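Local coordinates for protein D-alanyl-lipoteichoic acid synthetase (Streptococcus pneumoniae, PDB 3BMA) that probably takes part in D-alanylation of lipoteichoic acid during cell-wall biogenesis, as a membrane-associated DltD-family protein related to SGNH hydrolases, at residues T22-S25 and F26-R29; N85-F88 and G89-M93; A119-Q122 and Q123-G127; N126-Q129 and L130-L134. The protein carries 1 engineered substitution. All coordinates share one frame; numbering follows the deposited sequence. Where two conformers were deposited one is given.

Contact 1: T22-S25 and F26-R29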
loop_
_atom_site.group_PDB
_atom_site.type_symbol
_atom_site.label_atom_id
_atom_site.label_comp_id
_atom_site.label_asym_id
_atom_site.label_seq_id
_atom_site.Cartn_x
_atom_site.Cartn_y
_atom_site.Cartn_z
ATOM N N THR C 22 -36.824 1.423 9.554
ATOM C CA THR C 22 -36.273 0.077 9.471
ATOM C C THR C 22 -34.840 0.133 9.970
ATOM O O THR C 22 -34.341 1.209 10.313
ATOM C CB THR C 22 -36.309 -0.494 8.026
ATOM O OG1 THR C 22 -35.748 0.454 7.108
ATOM C CG2 THR C 22 -37.737 -0.833 7.609
ATOM N N ILE C 23 -34.190 -1.026 10.018
ATOM C CA ILE C 23 -32.782 -1.115 10.388
ATOM C C ILE C 23 -31.948 -0.442 9.301
ATOM O O ILE C 23 -31.012 0.299 9.605
ATOM C CB ILE C 23 -32.349 -2.588 10.620
ATOM C CG1 ILE C 23 -33.133 -3.192 11.788
ATOM C CG2 ILE C 23 -30.859 -2.681 10.907
ATOM C CD1 ILE C 23 -33.197 -4.702 11.782
ATOM N N ASP C 24 -32.338 -0.670 8.045
ATOM C CA ASP C 24 -31.673 -0.095 6.872
ATOM C C ASP C 24 -31.677 1.432 6.832
ATOM O O ASP C 24 -30.639 2.037 6.595
ATOM C CB ASP C 24 -32.275 -0.656 5.578
ATOM C CG ASP C 24 -31.753 -2.048 5.233
ATOM O OD1 ASP C 24 -32.061 -2.529 4.120
ATOM O OD2 ASP C 24 -31.037 -2.663 6.057
ATOM N N SER C 25 -32.830 2.050 7.087
ATOM C CA SER C 25 -32.942 3.515 7.079
ATOM C C SER C 25 -32.042 4.168 8.131
ATOM O O SER C 25 -31.609 5.308 7.963
ATOM C CB SER C 25 -34.401 3.964 7.254
ATOM O OG SER C 25 -34.895 3.661 8.548
ATOM N N PHE C 26 -31.752 3.426 9.196
ATOM C CA PHE C 26 -30.864 3.887 10.250
ATOM C C PHE C 26 -29.375 3.599 9.999
ATOM O O PHE C 26 -28.564 4.526 10.040
ATOM C CB PHE C 26 -31.294 3.318 11.608
ATOM C CG PHE C 26 -30.490 3.842 12.764
ATOM C CD1 PHE C 26 -30.786 5.076 13.325
ATOM C CD2 PHE C 26 -29.430 3.105 13.289
ATOM C CE1 PHE C 26 -30.043 5.567 14.387
ATOM C CE2 PHE C 26 -28.678 3.594 14.350
ATOM C CZ PHE C 26 -28.990 4.827 14.902
ATOM N N LYS C 27 -29.018 2.332 9.757
ATOM C CA LYS C 27 -27.605 1.933 9.675
ATOM C C LYS C 27 -26.930 2.244 8.332
ATOM O O LYS C 27 -25.727 2.491 8.282
ATOM C CB LYS C 27 -27.402 0.464 10.092
ATOM C CG LYS C 27 -27.799 -0.590 9.071
ATOM C CD LYS C 27 -27.339 -1.972 9.509
ATOM C CE LYS C 27 -27.444 -2.987 8.374
ATOM N NZ LYS C 27 -28.850 -3.248 7.941
ATOM N N GLU C 28 -27.702 2.232 7.251
ATOM C CA GLU C 28 -27.139 2.467 5.927
ATOM C C GLU C 28 -26.865 3.939 5.657
ATOM O O GLU C 28 -27.618 4.820 6.072
ATOM C CB GLU C 28 -28.016 1.867 4.822
ATOM C CG GLU C 28 -27.466 0.595 4.166
ATOM C CD GLU C 28 -27.480 -0.621 5.075
ATOM O OE1 GLU C 28 -26.458 -1.340 5.115
ATOM O OE2 GLU C 28 -28.509 -0.864 5.740
ATOM N N ARG C 29 -25.757 4.166 4.963
ATOM C CA ARG C 29 -25.297 5.496 4.597
ATOM C C ARG C 29 -26.201 6.138 3.545
ATOM O O ARG C 29 -26.624 7.279 3.699
ATOM C CB ARG C 29 -23.874 5.384 4.054
ATOM C CG ARG C 29 -23.215 6.685 3.688
ATOM C CD ARG C 29 -21.878 6.406 3.052
ATOM N NE ARG C 29 -20.942 7.498 3.283
ATOM C CZ ARG C 29 -20.126 7.585 4.329
ATOM N NH1 ARG C 29 -19.318 8.628 4.435
ATOM N NH2 ARG C 29 -20.109 6.639 5.263
HETATM O O HOH W 1 -29.990 5.446 5.638
#

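Contact 2: N85-F88 and G89-M93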
loop_
_atom_site.group_PDB
_atom_site.type_symbol
_atom_site.label_atom_id
_atom_site.label_comp_id
_atom_site.label_asym_id
_atom_site.label_seq_id
_atom_site.Cartn_x
_atom_site.Cartn_y
_atom_site.Cartn_z
ATOM N N ASN C 85 -24.944 3.936 19.734
ATOM C CA ASN C 85 -25.448 3.706 18.378
ATOM C C ASN C 85 -25.569 4.987 17.558
ATOM O O ASN C 85 -25.113 5.037 16.410
ATOM C CB ASN C 85 -26.801 2.988 18.401
ATOM C CG ASN C 85 -26.672 1.483 18.271
ATOM O OD1 ASN C 85 -25.912 0.975 17.441
ATOM N ND2 ASN C 85 -27.425 0.758 19.083
ATOM N N GLN C 86 -26.166 6.017 18.155
ATOM C CA GLN C 86 -26.384 7.291 17.470
ATOM C C GLN C 86 -25.065 7.939 17.080
ATOM O O GLN C 86 -24.911 8.387 15.948
ATOM C CB GLN C 86 -27.238 8.258 18.310
ATOM C CG GLN C 86 -28.689 7.808 18.588
ATOM C CD GLN C 86 -29.578 7.716 17.352
ATOM O OE1 GLN C 86 -29.190 8.095 16.248
ATOM N NE2 GLN C 86 -30.787 7.203 17.542
ATOM N N TYR C 87 -24.115 7.955 18.015
ATOM C CA TYR C 87 -22.774 8.477 17.763
ATOM C C TYR C 87 -22.126 7.858 16.532
ATOM O O TYR C 87 -21.598 8.576 15.681
ATOM C CB TYR C 87 -21.864 8.281 18.978
ATOM C CG TYR C 87 -20.474 8.838 18.772
ATOM C CD1 TYR C 87 -20.257 10.214 18.748
ATOM C CD2 TYR C 87 -19.379 7.994 18.587
ATOM C CE1 TYR C 87 -18.990 10.738 18.560
ATOM C CE2 TYR C 87 -18.104 8.511 18.385
ATOM C CZ TYR C 87 -17.920 9.884 18.376
ATOM O OH TYR C 87 -16.665 10.415 18.187
ATOM N N PHE C 88 -22.181 6.532 16.439
ATOM C CA PHE C 88 -21.571 5.816 15.322
ATOM C C PHE C 88 -22.312 6.044 14.009
ATOM O O PHE C 88 -21.690 6.151 12.953
ATOM C CB PHE C 88 -21.426 4.325 15.643
ATOM C CG PHE C 88 -20.345 4.033 16.646
ATOM C CD1 PHE C 88 -19.036 4.437 16.411
ATOM C CD2 PHE C 88 -20.630 3.353 17.823
ATOM C CE1 PHE C 88 -18.039 4.187 17.339
ATOM C CE2 PHE C 88 -19.635 3.092 18.749
ATOM C CZ PHE C 88 -18.340 3.509 18.506
ATOM N N GLY C 89 -23.637 6.136 14.084
ATOM C CA GLY C 89 -24.462 6.485 12.925
ATOM C C GLY C 89 -24.163 7.870 12.375
ATOM O O GLY C 89 -24.235 8.078 11.162
ATOM N N MET C 90 -23.829 8.810 13.267
ATOM C CA MET C 90 -23.491 10.196 12.898
ATOM C C MET C 90 -22.222 10.275 12.052
ATOM O O MET C 90 -22.138 11.109 11.157
ATOM C CB MET C 90 -23.326 11.086 14.140
ATOM C CG MET C 90 -24.622 11.483 14.849
ATOM S SD MET C 90 -24.358 12.442 16.369
ATOM C CE MET C 90 -25.814 11.960 17.278
ATOM N N GLN C 91 -21.257 9.392 12.333
ATOM C CA GLN C 91 -19.965 9.325 11.626
ATOM C C GLN C 91 -20.089 9.126 10.111
ATOM O O GLN C 91 -19.163 9.437 9.364
ATOM C CB GLN C 91 -19.079 8.213 12.212
ATOM C CG GLN C 91 -18.882 8.248 13.730
ATOM C CD GLN C 91 -18.311 9.560 14.232
ATOM O OE1 GLN C 91 -17.317 10.065 13.711
ATOM N NE2 GLN C 91 -18.946 10.123 15.253
ATOM N N GLN C 92 -21.238 8.609 9.676
ATOM C CA GLN C 92 -21.557 8.419 8.262
ATOM C C GLN C 92 -22.109 9.678 7.587
ATOM O O GLN C 92 -22.194 9.736 6.358
ATOM C CB GLN C 92 -22.599 7.313 8.110
ATOM C CG GLN C 92 -22.164 5.928 8.531
ATOM C CD GLN C 92 -23.319 4.962 8.485
ATOM O OE1 GLN C 92 -24.171 4.963 9.369
ATOM N NE2 GLN C 92 -23.362 4.133 7.451
ATOM N N MET C 93 -22.503 10.667 8.384
ATOM C CA MET C 93 -23.226 11.832 7.864
ATOM C C MET C 93 -22.770 13.166 8.467
ATOM O O MET C 93 -23.566 14.096 8.599
ATOM C CB MET C 93 -24.746 11.644 8.031
ATOM C CG MET C 93 -25.190 11.236 9.432
ATOM S SD MET C 93 -26.985 11.170 9.592
ATOM C CE MET C 93 -27.138 10.573 11.259
#

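Contact 3: A119-Q122 and Q123-G127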
loop_
_atom_site.group_PDB
_atom_site.type_symbol
_atom_site.label_atom_id
_atom_site.label_comp_id
_atom_site.label_asym_id
_atom_site.label_seq_id
_atom_site.Cartn_x
_atom_site.Cartn_y
_atom_site.Cartn_z
ATOM N N ALA C 119 -27.246 -6.900 22.365
ATOM C CA ALA C 119 -27.953 -7.598 21.291
ATOM C C ALA C 119 -28.657 -6.632 20.343
ATOM O O ALA C 119 -28.782 -6.912 19.152
ATOM C CB ALA C 119 -28.955 -8.604 21.872
ATOM N N ALA C 120 -29.115 -5.501 20.877
ATOM C CA ALA C 120 -29.730 -4.440 20.075
ATOM C C ALA C 120 -28.700 -3.655 19.260
ATOM O O ALA C 120 -28.907 -3.414 18.071
ATOM C CB ALA C 120 -30.551 -3.501 20.960
ATOM N N PHE C 121 -27.596 -3.274 19.904
ATOM C CA PHE C 121 -26.491 -2.536 19.263
ATOM C C PHE C 121 -25.964 -3.177 17.978
ATOM O O PHE C 121 -25.721 -2.475 16.997
ATOM C CB PHE C 121 -25.331 -2.363 20.255
ATOM C CG PHE C 121 -24.212 -1.475 19.757
ATOM C CD1 PHE C 121 -24.215 -0.116 20.040
ATOM C CD2 PHE C 121 -23.142 -2.002 19.030
ATOM C CE1 PHE C 121 -23.192 0.711 19.586
ATOM C CE2 PHE C 121 -22.111 -1.182 18.577
ATOM C CZ PHE C 121 -22.136 0.176 18.857
ATOM N N GLN C 122 -25.786 -4.501 18.011
ATOM C CA GLN C 122 -25.217 -5.302 16.922
ATOM C C GLN C 122 -25.943 -5.135 15.593
ATOM O O GLN C 122 -25.334 -5.231 14.523
ATOM C CB GLN C 122 -25.269 -6.785 17.295
ATOM C CG GLN C 122 -24.247 -7.229 18.315
ATOM C CD GLN C 122 -24.523 -8.614 18.876
ATOM O OE1 GLN C 122 -23.689 -9.181 19.582
ATOM N NE2 GLN C 122 -25.692 -9.168 18.564
ATOM N N GLN C 123 -27.248 -4.895 15.678
ATOM C CA GLN C 123 -28.095 -4.771 14.509
ATOM C C GLN C 123 -27.888 -3.461 13.755
ATOM O O GLN C 123 -28.085 -3.412 12.541
ATOM C CB GLN C 123 -29.562 -4.929 14.910
ATOM C CG GLN C 123 -29.879 -6.270 15.566
ATOM C CD GLN C 123 -31.345 -6.409 15.949
ATOM O OE1 GLN C 123 -32.240 -6.222 15.119
ATOM N NE2 GLN C 123 -31.596 -6.745 17.210
ATOM N N TYR C 124 -27.474 -2.412 14.464
ATOM C CA TYR C 124 -27.435 -1.068 13.881
ATOM C C TYR C 124 -26.014 -0.561 13.606
ATOM O O TYR C 124 -25.829 0.511 13.028
ATOM C CB TYR C 124 -28.226 -0.072 14.748
ATOM C CG TYR C 124 -29.523 -0.624 15.323
ATOM C CD1 TYR C 124 -30.502 -1.184 14.497
ATOM C CD2 TYR C 124 -29.775 -0.570 16.693
ATOM C CE1 TYR C 124 -31.680 -1.697 15.024
ATOM C CE2 TYR C 124 -30.956 -1.071 17.230
ATOM C CZ TYR C 124 -31.902 -1.637 16.391
ATOM O OH TYR C 124 -33.077 -2.137 16.916
ATOM N N PHE C 125 -25.017 -1.341 14.016
ATOM C CA PHE C 125 -23.619 -1.025 13.750
ATOM C C PHE C 125 -23.117 -1.884 12.588
ATOM O O PHE C 125 -23.088 -3.116 12.685
ATOM C CB PHE C 125 -22.784 -1.263 15.012
ATOM C CG PHE C 125 -21.342 -0.838 14.892
ATOM C CD1 PHE C 125 -20.987 0.501 14.974
ATOM C CD2 PHE C 125 -20.340 -1.780 14.723
ATOM C CE1 PHE C 125 -19.662 0.897 14.872
ATOM C CE2 PHE C 125 -19.007 -1.398 14.625
ATOM C CZ PHE C 125 -18.667 -0.055 14.698
ATOM N N ASN C 126 -22.751 -1.236 11.484
ATOM C CA ASN C 126 -22.144 -1.935 10.352
ATOM C C ASN C 126 -20.659 -1.596 10.203
ATOM O O ASN C 126 -20.129 -0.800 10.977
ATOM C CB ASN C 126 -22.927 -1.687 9.047
ATOM C CG ASN C 126 -22.933 -0.226 8.611
ATOM O OD1 ASN C 126 -22.202 0.611 9.141
ATOM N ND2 ASN C 126 -23.761 0.081 7.618
ATOM N N GLY C 127 -20.010 -2.190 9.201
ATOM C CA GLY C 127 -18.601 -1.928 8.896
ATOM C C GLY C 127 -18.303 -0.554 8.331
ATOM O O GLY C 127 -17.180 -0.058 8.442
#

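Contact 4: N126-Q129 and L130-L134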
loop_
_atom_site.group_PDB
_atom_site.type_symbol
_atom_site.label_atom_id
_atom_site.label_comp_id
_atom_site.label_asym_id
_atom_site.label_seq_id
_atom_site.Cartn_x
_atom_site.Cartn_y
_atom_site.Cartn_z
ATOM N N ASN C 126 -22.751 -1.236 11.484
ATOM C CA ASN C 126 -22.144 -1.935 10.352
ATOM C C ASN C 126 -20.659 -1.596 10.203
ATOM O O ASN C 126 -20.129 -0.800 10.977
ATOM C CB ASN C 126 -22.927 -1.687 9.047
ATOM C CG ASN C 126 -22.933 -0.226 8.611
ATOM O OD1 ASN C 126 -22.202 0.611 9.141
ATOM N ND2 ASN C 126 -23.761 0.081 7.618
ATOM N N GLY C 127 -20.010 -2.190 9.201
ATOM C CA GLY C 127 -18.601 -1.928 8.896
ATOM C C GLY C 127 -18.303 -0.554 8.331
ATOM O O GLY C 127 -17.180 -0.058 8.442
ATOM N N ASP C 128 -19.310 0.063 7.717
ATOM C CA ASP C 128 -19.184 1.429 7.210
ATOM C C ASP C 128 -19.071 2.420 8.367
ATOM O O ASP C 128 -18.353 3.410 8.257
ATOM C CB ASP C 128 -20.357 1.778 6.282
ATOM C CG ASP C 128 -20.239 3.166 5.675
ATOM O OD1 ASP C 128 -19.114 3.626 5.372
ATOM O OD2 ASP C 128 -21.290 3.802 5.499
ATOM N N GLN C 129 -19.758 2.134 9.476
ATOM C CA GLN C 129 -19.660 2.939 10.699
ATOM C C GLN C 129 -18.314 2.780 11.399
ATOM O O GLN C 129 -17.795 3.742 11.964
ATOM C CB GLN C 129 -20.777 2.583 11.674
ATOM C CG GLN C 129 -22.114 3.208 11.329
ATOM C CD GLN C 129 -23.255 2.630 12.129
ATOM O OE1 GLN C 129 -23.100 2.316 13.309
ATOM N NE2 GLN C 129 -24.416 2.488 11.493
ATOM N N LEU C 130 -17.769 1.564 11.370
ATOM C CA LEU C 130 -16.451 1.276 11.931
ATOM C C LEU C 130 -15.384 2.120 11.240
ATOM O O LEU C 130 -14.633 2.829 11.902
ATOM C CB LEU C 130 -16.111 -0.209 11.770
ATOM C CG LEU C 130 -15.352 -0.984 12.858
ATOM C CD1 LEU C 130 -14.946 -2.334 12.306
ATOM C CD2 LEU C 130 -14.134 -0.271 13.429
ATOM N N THR C 131 -15.343 2.051 9.910
ATOM C CA THR C 131 -14.321 2.749 9.123
ATOM C C THR C 131 -14.486 4.270 9.127
ATOM O O THR C 131 -13.490 4.993 9.083
ATOM C CB THR C 131 -14.238 2.221 7.674
ATOM O OG1 THR C 131 -15.555 2.061 7.131
ATOM C CG2 THR C 131 -13.503 0.894 7.625
ATOM N N SER C 132 -15.738 4.736 9.189
ATOM C CA SER C 132 -16.060 6.163 9.344
ATOM C C SER C 132 -15.589 6.706 10.685
ATOM O O SER C 132 -15.111 7.842 10.770
ATOM C CB SER C 132 -17.566 6.396 9.237
ATOM O OG SER C 132 -18.046 6.020 7.964
ATOM N N PHE C 133 -15.743 5.891 11.727
ATOM C CA PHE C 133 -15.244 6.221 13.058
ATOM C C PHE C 133 -13.723 6.370 13.057
ATOM O O PHE C 133 -13.204 7.356 13.571
ATOM C CB PHE C 133 -15.699 5.174 14.085
ATOM C CG PHE C 133 -14.979 5.255 15.407
ATOM C CD1 PHE C 133 -14.125 4.230 15.808
ATOM C CD2 PHE C 133 -15.160 6.348 16.254
ATOM C CE1 PHE C 133 -13.459 4.299 17.023
ATOM C CE2 PHE C 133 -14.496 6.422 17.473
ATOM C CZ PHE C 133 -13.645 5.397 17.857
ATOM N N LEU C 134 -13.021 5.407 12.464
ATOM C CA LEU C 134 -11.550 5.417 12.428
ATOM C C LEU C 134 -10.991 6.522 11.527
ATOM O O LEU C 134 -9.888 7.009 11.761
ATOM C CB LEU C 134 -10.999 4.053 11.992
ATOM C CG LEU C 134 -11.281 2.803 12.837
ATOM C CD1 LEU C 134 -11.002 1.541 12.036
ATOM C CD2 LEU C 134 -10.474 2.797 14.124
HETATM O O HOH W 2 -16.336 4.280 5.606
#

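Contact 1: T22-S25 and F26-R29
In one of the two conformers modelled for Lys27, NZ lies between two carboxylates: Asp24 OD2 is 2.9 Å from Lys27 NZ, and Glu28 OE2 sits farther off. Both are salt bridges, weak as hydrogen bonds, and the network belongs to that conformer, so it is not certain. Lys27 places CG between its backbone N and its carbonyl carbon (chi1 77°), and a bend at chi4 completes the path to Asp24. The chain crosses Ile23, and its end, Lys27 NZ, comes to rest 3.6 Å from Ile23 CG2. The acidic side chains of Asp24 and Glu28 run alongside one another in the same direction, their carboxylate planes 78° apart. Asp24 OD2 and Glu28 OE2 come within 3.1 Å, a like-charge approach that the shared ammonium probably offsets. Beneath, Lys27 N donates to Ile23 O at 2.9 Å and Glu28 N to Asp24 O at 3.0 Å, before Glu28 leaves the helical conformation. At the other end Thr22 is the N-cap, OG1 accepting a weak bond from Ser25 N at 3.3 Å. This short helix 23-27 rests on strand 72-76, where Ser25 meets Tyr74 and Phe26 meets Leu76, while Ile23 packs against Gln123 and Tyr124 of helix 118-124.

Contact 2: N85-F88 and G89-M93
Gln91 folds its side chain back over the preceding helical turn, toward Tyr87 and Phe88. Its CB lies 3.4 Å from Phe88 O. CG, beside the residue's own backbone N (chi1 -52°), rests 3.4 Å from Tyr87 O. The chain then bends at chi2, bringing CD near Tyr87 CZ, and the amide ends over one face of the phenol ring: NE2 stands 3.3 Å from Tyr87 CZ, offset toward the rim, with amide and ring planes 43° apart. The same NE2 donates to Tyr87 O at 3.1 Å; Tyr87 O lies nearly in the plane of the Gln91 amide, whereas NE2 stands above the plane of the Tyr87 carbonyl. This bond supplements a weak backbone one, Gln91 N to Tyr87 O, near the C-terminal end of the helix, where a type I turn runs from Met90 to Met93. The helix flanks a parallel sheet of strand order 2-1-3-4-5, consistent with the alpha/beta fold of SGNH hydrolases. One residue earlier Met90 N keeps a sound bond to Gln86 O at 2.9 Å. The extended Met90 side chain runs past that carbonyl, with CG 3.3 Å from Gln86 O and CE against Gln86 CB. Tyr87 and Gln91 both also touch Gln284 of helix 274-287.

Contact 3: A119-Q122 and Q123-G127
Phe121 and Phe125 adopt nearly the same first torsion, CG opposite the backbone N in each (chi1 -173° and -174°), and since they lie four residues apart their side chains run alongside each other in the same direction. The two ring planes are 25° apart but displaced along each other, with centroids 5.5 Å apart, and overlap very little. The closest touch is Phe121 CE2 against Phe125 CB at 3.6 Å. Tyr124 carries its ring back over the preceding turn, so that one face lies over Ala120 O, which is 3.2 Å from Tyr124 CE2; its hydroxyl is hydrogen-bonded to Gly79 O. Gln123, extended beyond CG, stretches along the helix surface, and its NE2 donates a long, weak but straight bond to Ala119 O at 3.4 Å. The main chain meanwhile tightens. Gln123 N donates to Ala120 O at 3.3 Å and Tyr124 N to Phe121 O at 3.1 Å, each three residues back and each donor well above the carbonyl plane. The four-residue bond from Phe125 N to Phe121 O is weak. Phe88 of helix 83-90 meets the Phe125 ring edge-to-face and also touches Phe121, extending the aromatic packing into the buried interior. On the outer side Gln122 and Gln123 pack on Phe197 of the second subunit. Three-residue bonds of this kind belong to 3-10-like tightening at a helix C terminus; here the chain then stays extended through Phe125 and Asn126, and Asn126 is the N-cap of helix 127-136.

Contact 4: N126-Q129 and L130-L134
Asp128 and Gln129, in the first turn of their helix, meet the next turn mainly through their carbonyls, while Leu130 reaches back to Asn126 and Gly127. Asp128 O is gripped twice by Ser132, by OG at 2.6 Å and by the backbone N at 3.1 Å, the two donors arriving from opposite faces of the carbonyl plane. Ser132 OG gets there by lying beside its own backbone N (chi1 -62°), so the hydroxyl adds a second bond to a normal helical one. The Asp128 carboxylate leaves the turn through OD2, which makes a salt bridge with Arg29 and accepts from Gln92. Gln129 is held at both ends of its main chain: its O accepts from Phe133 N at 3.0 Å, and its N donates to Asn126 OD1 at 2.9 Å. The latter is the N-cap bond of helix 127-136, and the carboxylate of Asp128, in the same first turn, probably interacts favourably with the helix dipole. Beyond CG the Gln129 side chain is extended, and NE2 donates to Tyr124 O at the end of the preceding helix. Leu130 N makes a weaker bond to Asn126 O, and Leu130 CB packs 3.5 Å from Gly127 O. The rest of the Leu130 side chain faces Met159 and Val163 of the same chain and Phe194 of the second subunit.

Following the chain from the N terminus, contact 1 spans the short helix 23-27, contact 2 the later part of helix 83-90 and the turn after it, contact 3 the end of helix 118-124, and contact 4 the start of helix 127-136. Each is a local turn, and none encloses another; contacts 3 and 4 overlap at Asn126 and Gly127, the corner between successive helices. Gln92 of contact 2 joins contacts 1 and 4: its NE2 bonds Lys27 O and Asp128 OD2, while its OE1 accepts from Lys32. Phe88 packs against contacts 3 and 4, so the four sites tie these helices together, contacts 1 and 2 also meeting strand 72-76. Contacts 3 and 4 also touch the second subunit.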